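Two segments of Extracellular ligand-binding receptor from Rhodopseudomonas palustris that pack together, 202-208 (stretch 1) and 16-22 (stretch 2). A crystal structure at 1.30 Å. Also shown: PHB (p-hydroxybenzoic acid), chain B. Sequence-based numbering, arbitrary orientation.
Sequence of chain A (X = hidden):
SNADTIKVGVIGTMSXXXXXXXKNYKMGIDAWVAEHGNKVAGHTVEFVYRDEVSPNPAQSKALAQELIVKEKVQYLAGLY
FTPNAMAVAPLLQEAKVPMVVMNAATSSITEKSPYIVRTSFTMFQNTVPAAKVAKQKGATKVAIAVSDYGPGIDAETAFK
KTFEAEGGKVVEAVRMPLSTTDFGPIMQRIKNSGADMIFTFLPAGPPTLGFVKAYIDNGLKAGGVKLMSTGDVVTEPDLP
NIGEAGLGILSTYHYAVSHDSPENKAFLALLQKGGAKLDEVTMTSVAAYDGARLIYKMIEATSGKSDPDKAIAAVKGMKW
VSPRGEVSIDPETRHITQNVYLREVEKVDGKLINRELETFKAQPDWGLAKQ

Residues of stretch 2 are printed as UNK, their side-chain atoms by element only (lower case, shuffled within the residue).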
ATOM      1  N   LEU A 202      -8.233   7.706   1.249  1.00  6.21           N
ATOM      2  CA  LEU A 202      -8.941   6.902   2.244  1.00  6.66           C
ATOM      3  C   LEU A 202      -8.358   5.500   2.051  1.00  6.79           C
ATOM      4  O   LEU A 202      -7.876   5.166   0.970  1.00  6.74           O
ATOM      5  CB  LEU A 202     -10.460   6.876   2.008  1.00  7.48           C
ATOM      6  CG  LEU A 202     -11.161   8.219   1.750  1.00  7.01           C
ATOM      7  CD1 LEU A 202     -11.148   8.592   0.275  1.00  8.28           C
ATOM      8  CD2 LEU A 202     -12.587   8.133   2.241  1.00  8.74           C
ATOM      9  N   PRO A 203      -8.430   4.612   3.051  1.00  6.34           N
ATOM     10  CA  PRO A 203      -7.898   3.245   2.872  1.00  6.32           C
ATOM     11  C   PRO A 203      -8.726   2.530   1.807  1.00  6.23           C
ATOM     12  O   PRO A 203      -9.979   2.636   1.753  1.00  7.29           O
ATOM     13  CB  PRO A 203      -8.105   2.596   4.254  1.00  7.56           C
ATOM     14  CG  PRO A 203      -9.195   3.427   4.897  1.00  7.56           C
ATOM     15  CD  PRO A 203      -8.970   4.853   4.399  1.00  7.08           C
ATOM     16  N   ALA A 204      -8.028   1.801   0.937  1.00  5.69           N
ATOM     17  CA  ALA A 204      -8.724   1.099  -0.157  1.00  6.87           C
ATOM     18  C   ALA A 204      -9.737   0.130   0.413  1.00  6.95           C
ATOM     19  O   ALA A 204      -9.488  -0.615   1.357  1.00  7.24           O
ATOM     20  CB  ALA A 204      -7.709   0.385  -0.993  1.00  7.62           C
ATOM     21  N   GLY A 205     -10.945   0.161  -0.151  1.00  7.24           N
ATOM     22  CA  GLY A 205     -12.083  -0.615   0.342  1.00  9.35           C
ATOM     23  C   GLY A 205     -13.340   0.205   0.245  1.00  8.21           C
ATOM     24  O   GLY A 205     -13.414   1.157  -0.546  1.00  8.86           O
ATOM     25  N   PRO A 206     -14.341  -0.124   1.074  1.00  8.62           N
ATOM     26  CA  PRO A 206     -15.612   0.622   0.992  1.00 10.19           C
ATOM     27  C   PRO A 206     -15.478   2.154   1.087  1.00  9.39           C
ATOM     28  O   PRO A 206     -16.187   2.874   0.358  1.00 10.72           O
ATOM     29  CB  PRO A 206     -16.420   0.064   2.164  1.00 12.03           C
ATOM     30  CG  PRO A 206     -15.948  -1.377   2.213  1.00 11.78           C
ATOM     31  CD  PRO A 206     -14.451  -1.299   1.970  1.00 10.33           C
ATOM     32  N   PRO A 207     -14.536   2.692   1.904  1.00  8.04           N
ATOM     33  CA  PRO A 207     -14.487   4.161   1.981  1.00  8.68           C
ATOM     34  C   PRO A 207     -14.126   4.802   0.640  1.00  7.59           C
ATOM     35  O   PRO A 207     -14.709   5.835   0.262  1.00  8.05           O
ATOM     36  CB  PRO A 207     -13.362   4.419   3.003  1.00  9.67           C
ATOM     37  CG  PRO A 207     -13.448   3.194   3.903  1.00  9.90           C
ATOM     38  CD  PRO A 207     -13.646   2.068   2.914  1.00 10.01           C
ATOM     39  N   THR A 208     -13.162   4.215  -0.092  1.00  8.00           N
ATOM     40  CA  THR A 208     -12.781   4.785  -1.378  1.00  8.09           C
ATOM     41  C   THR A 208     -13.889   4.673  -2.410  1.00  7.98           C
ATOM     42  O   THR A 208     -14.089   5.597  -3.220  1.00  8.21           O
ATOM     43  CB  THR A 208     -11.449   4.182  -1.853  1.00  6.86           C
ATOM     44  OG1 THR A 208     -11.493   2.746  -1.845  1.00  9.10           O
ATOM     45  CG2 THR A 208     -10.289   4.594  -0.934  1.00  8.57           C
ATOM     46  N   UNK A  16     -14.439  -9.927   5.937  1.00 10.69           N
ATOM     47  CA  UNK A  16     -15.028  -8.648   6.199  1.00 10.56           C
ATOM     48  C   UNK A  16     -14.911  -7.693   5.022  1.00  9.03           C
ATOM     49  O   UNK A  16     -14.552  -8.091   3.918  1.00  9.17           O
ATOM     50  N   UNK A  17     -15.144  -6.399   5.251  1.00  8.79           N
ATOM     51  CA  UNK A  17     -15.238  -5.427   4.171  1.00  8.49           C
ATOM     52  C   UNK A  17     -13.940  -5.307   3.370  1.00  8.11           C
ATOM     53  O   UNK A  17     -13.985  -4.907   2.190  1.00  8.85           O
ATOM     54  c   UNK A  17     -15.610  -5.888   6.555  1.00 11.19           C
ATOM     55  c   UNK A  17     -15.613  -4.140   4.892  1.00 11.15           C
ATOM     56  c   UNK A  17     -16.135  -4.557   6.246  1.00 17.59           C
ATOM     57  N   UNK A  18     -12.796  -5.565   4.017  1.00  7.75           N
ATOM     58  CA  UNK A  18     -11.476  -5.429   3.373  1.00  7.25           C
ATOM     59  C   UNK A  18     -10.901  -6.789   2.987  1.00  6.62           C
ATOM     60  O   UNK A  18      -9.688  -6.889   2.707  1.00  7.17           O
ATOM     61  c   UNK A  18     -12.285  -1.788   6.102  1.00  8.65           C
ATOM     62  o   UNK A  18     -12.366   0.582   5.512  1.00 12.06           O
ATOM     63  c   UNK A  18     -10.518  -4.693   4.347  1.00  7.15           C
ATOM     64  c   UNK A  18     -11.807  -3.051   5.804  1.00  8.14           C
ATOM     65  c   UNK A  18     -11.018  -3.299   4.660  1.00  6.71           C
ATOM     66  c   UNK A  18     -11.144  -0.911   4.143  1.00  7.64           C
ATOM     67  c   UNK A  18     -11.948  -0.713   5.269  1.00  8.08           C
ATOM     68  c   UNK A  18     -10.683  -2.203   3.845  1.00  7.13           C
ATOM     69  N   UNK A  19     -11.741  -7.819   2.876  1.00  7.12           N
ATOM     70  CA  UNK A  19     -11.276  -9.187   2.643  1.00  7.10           C
ATOM     71  C   UNK A  19     -10.430  -9.319   1.394  1.00  6.83           C
ATOM     72  O   UNK A  19      -9.505 -10.135   1.369  1.00  7.84           O
ATOM     73  c   UNK A  19     -12.460 -10.129   2.538  1.00  7.81           C
ATOM     74  N   UNK A  20     -10.719  -8.554   0.342  1.00  6.88           N
ATOM     75  CA  UNK A  20      -9.928  -8.745  -0.870  1.00  7.48           C
ATOM     76  C   UNK A  20      -8.471  -8.439  -0.649  1.00  6.88           C
ATOM     77  O   UNK A  20      -7.595  -9.034  -1.254  1.00  6.85           O
ATOM     78  c   UNK A  20      -9.923  -9.639  -3.794  1.00 14.92           C
ATOM     79  c   UNK A  20     -10.487  -7.854  -1.998  1.00  9.57           C
ATOM     80  c   UNK A  20     -10.687  -7.374  -4.416  1.00 18.76           C
ATOM     81  c   UNK A  20      -9.873  -8.144  -3.395  1.00 12.27           C
ATOM     82  N   UNK A  21      -8.180  -7.473   0.230  1.00  6.25           N
ATOM     83  CA  UNK A  21      -6.790  -7.057   0.447  1.00  6.59           C
ATOM     84  C   UNK A  21      -5.970  -8.106   1.171  1.00  6.41           C
ATOM     85  O   UNK A  21      -4.751  -8.247   0.888  1.00  8.48           O
ATOM     86  c   UNK A  21      -6.727  -5.695   1.120  1.00  7.24           C
ATOM     87  c   UNK A  21      -9.404  -3.424  -0.375  1.00  9.43           C
ATOM     88  c   UNK A  21      -6.745  -4.171  -0.863  1.00  7.65           C
ATOM     89  c   UNK A  21      -8.747  -4.304   0.504  1.00  8.34           C
ATOM     90  c   UNK A  21      -8.730  -2.936  -1.484  1.00  9.52           C
ATOM     91  c   UNK A  21      -7.406  -4.675   0.265  1.00  6.49           C
ATOM     92  c   UNK A  21      -7.413  -3.298  -1.722  1.00  8.74           C
ATOM     93  N   UNK A  22      -6.568  -8.834   2.112  1.00  7.24           N
ATOM     94  CA  UNK A  22      -5.859  -9.945   2.758  1.00  8.00           C
ATOM     95  C   UNK A  22      -5.790 -11.164   1.867  1.00  7.46           C
ATOM     96  O   UNK A  22      -4.749 -11.864   1.831  1.00  7.17           O
TER
HETATM   97  C1' PHB B 401      -2.913   2.121   6.416  1.00  5.03           C
HETATM   98  O1' PHB B 401      -1.722   2.418   6.578  1.00  5.40           O
HETATM   99  O2' PHB B 401      -3.732   1.995   7.390  1.00  5.57           O
HETATM  100  C1  PHB B 401      -3.410   1.965   5.013  1.00  5.47           C
HETATM  101  C2  PHB B 401      -2.757   2.623   3.953  1.00  5.23           C
HETATM  102  C3  PHB B 401      -3.241   2.523   2.670  1.00  5.87           C
HETATM  103  C4  PHB B 401      -4.391   1.808   2.411  1.00  5.78           C
HETATM  104  C5  PHB B 401      -5.050   1.164   3.438  1.00  6.07           C
HETATM  105  C6  PHB B 401      -4.584   1.243   4.744  1.00  6.13           C
HETATM  106  O4  PHB B 401      -4.932   1.722   1.180  1.00  6.32           O

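Position 16 has backbone atoms and nothing beyond CA. Its phi/psi of 86/-165° would jam a CB against the carbonyl O of the residue before, and an ideal CB would also lie 2.6 Å from a ring carbon of position 17. Absence of side-chain atoms and backbone angles agree: G16, which does not touch stretch 1.

Position 17 carries three carbons that close a ring onto its own backbone N, a feature of proline alone, and its phi of -62° fits. The CA-to-CB bond points toward stretch 1, where CB lies 3.9 Å from P206 CG, and the backbone O of 17 lies 3.6 Å from P206 CD. This is P17, its ring in the C-gamma exo pucker.

Position 18 shows one carbon leading to a ring of six carbons, with one oxygen attached to the ring carbon farthest from CB. That oxygen is 3.3 Å from P207 CG and 4.3 Å from P203 CG. The carbonyl O of A204 sits at the ring edge, near its plane, whereas P206 CD lies over one face, 4.3 Å from the centroid and 22° off the normal, a CH-pi contact. Seven carbons and a para oxygen define tyrosine, Y18. The oxygen is therefore OH, and the ring carbon nearest A204 O is CD1, at 3.2 Å. Chi1 is -62° (m); CA-to-CB points sideways, but the end of the side chain comes nearer to stretch 1.

Position 19 has a single side-chain carbon, hence A19. That CB is out of reach of stretch 1, but the residue helps fix the local fold: A19 N donates a hydrogen bond to G16 O (3.0 Å), closing a type I turn from G16 to A19.

Position 20 holds four carbons, forked at the second. A fork one carbon beyond CB, with no heteroatom, identifies leucine: L20, with chi1 t and chi2 p. It makes no contact with stretch 1.

Position 21 again has one carbon and a six-carbon ring, but no oxygen. CA-to-CB points toward stretch 1, and ring carbons approach A204 CB and A204 O. This is F21: CZ lies 3.5 Å from A204 CB, and CE2 is 3.3 Å from A204 O. F21 N donates a hydrogen bond to Y18 O (3.0 Å), tying the backbone of the two aromatic residues together.

Position 22 has no side-chain atoms, giving G22, which lies in the helix and out of reach of stretch 1.

The contact buries 286 Å², and no hydrogen bond crosses it; it consists of close packing, largely apolar, with A204 O set against both aromatic rings. Y18 contributes most area, 72 Å². G205 makes the close approach possible: its CA is 3.9 Å from Y18 CE1, and an ideal CB would fall 2.5 Å from that same atom. Its phi/psi of 141/-156° independently calls for glycine. G205 also precedes the helix, accepting a hydrogen bond from T208 OG1 to its O (2.8 Å). Nearby, A204 N donates to O4 of p-hydroxybenzoic acid (3.1 Å, 176°), so A204 meets both the ligand and F21.

Stretch 2 (16-22) GPYALFG
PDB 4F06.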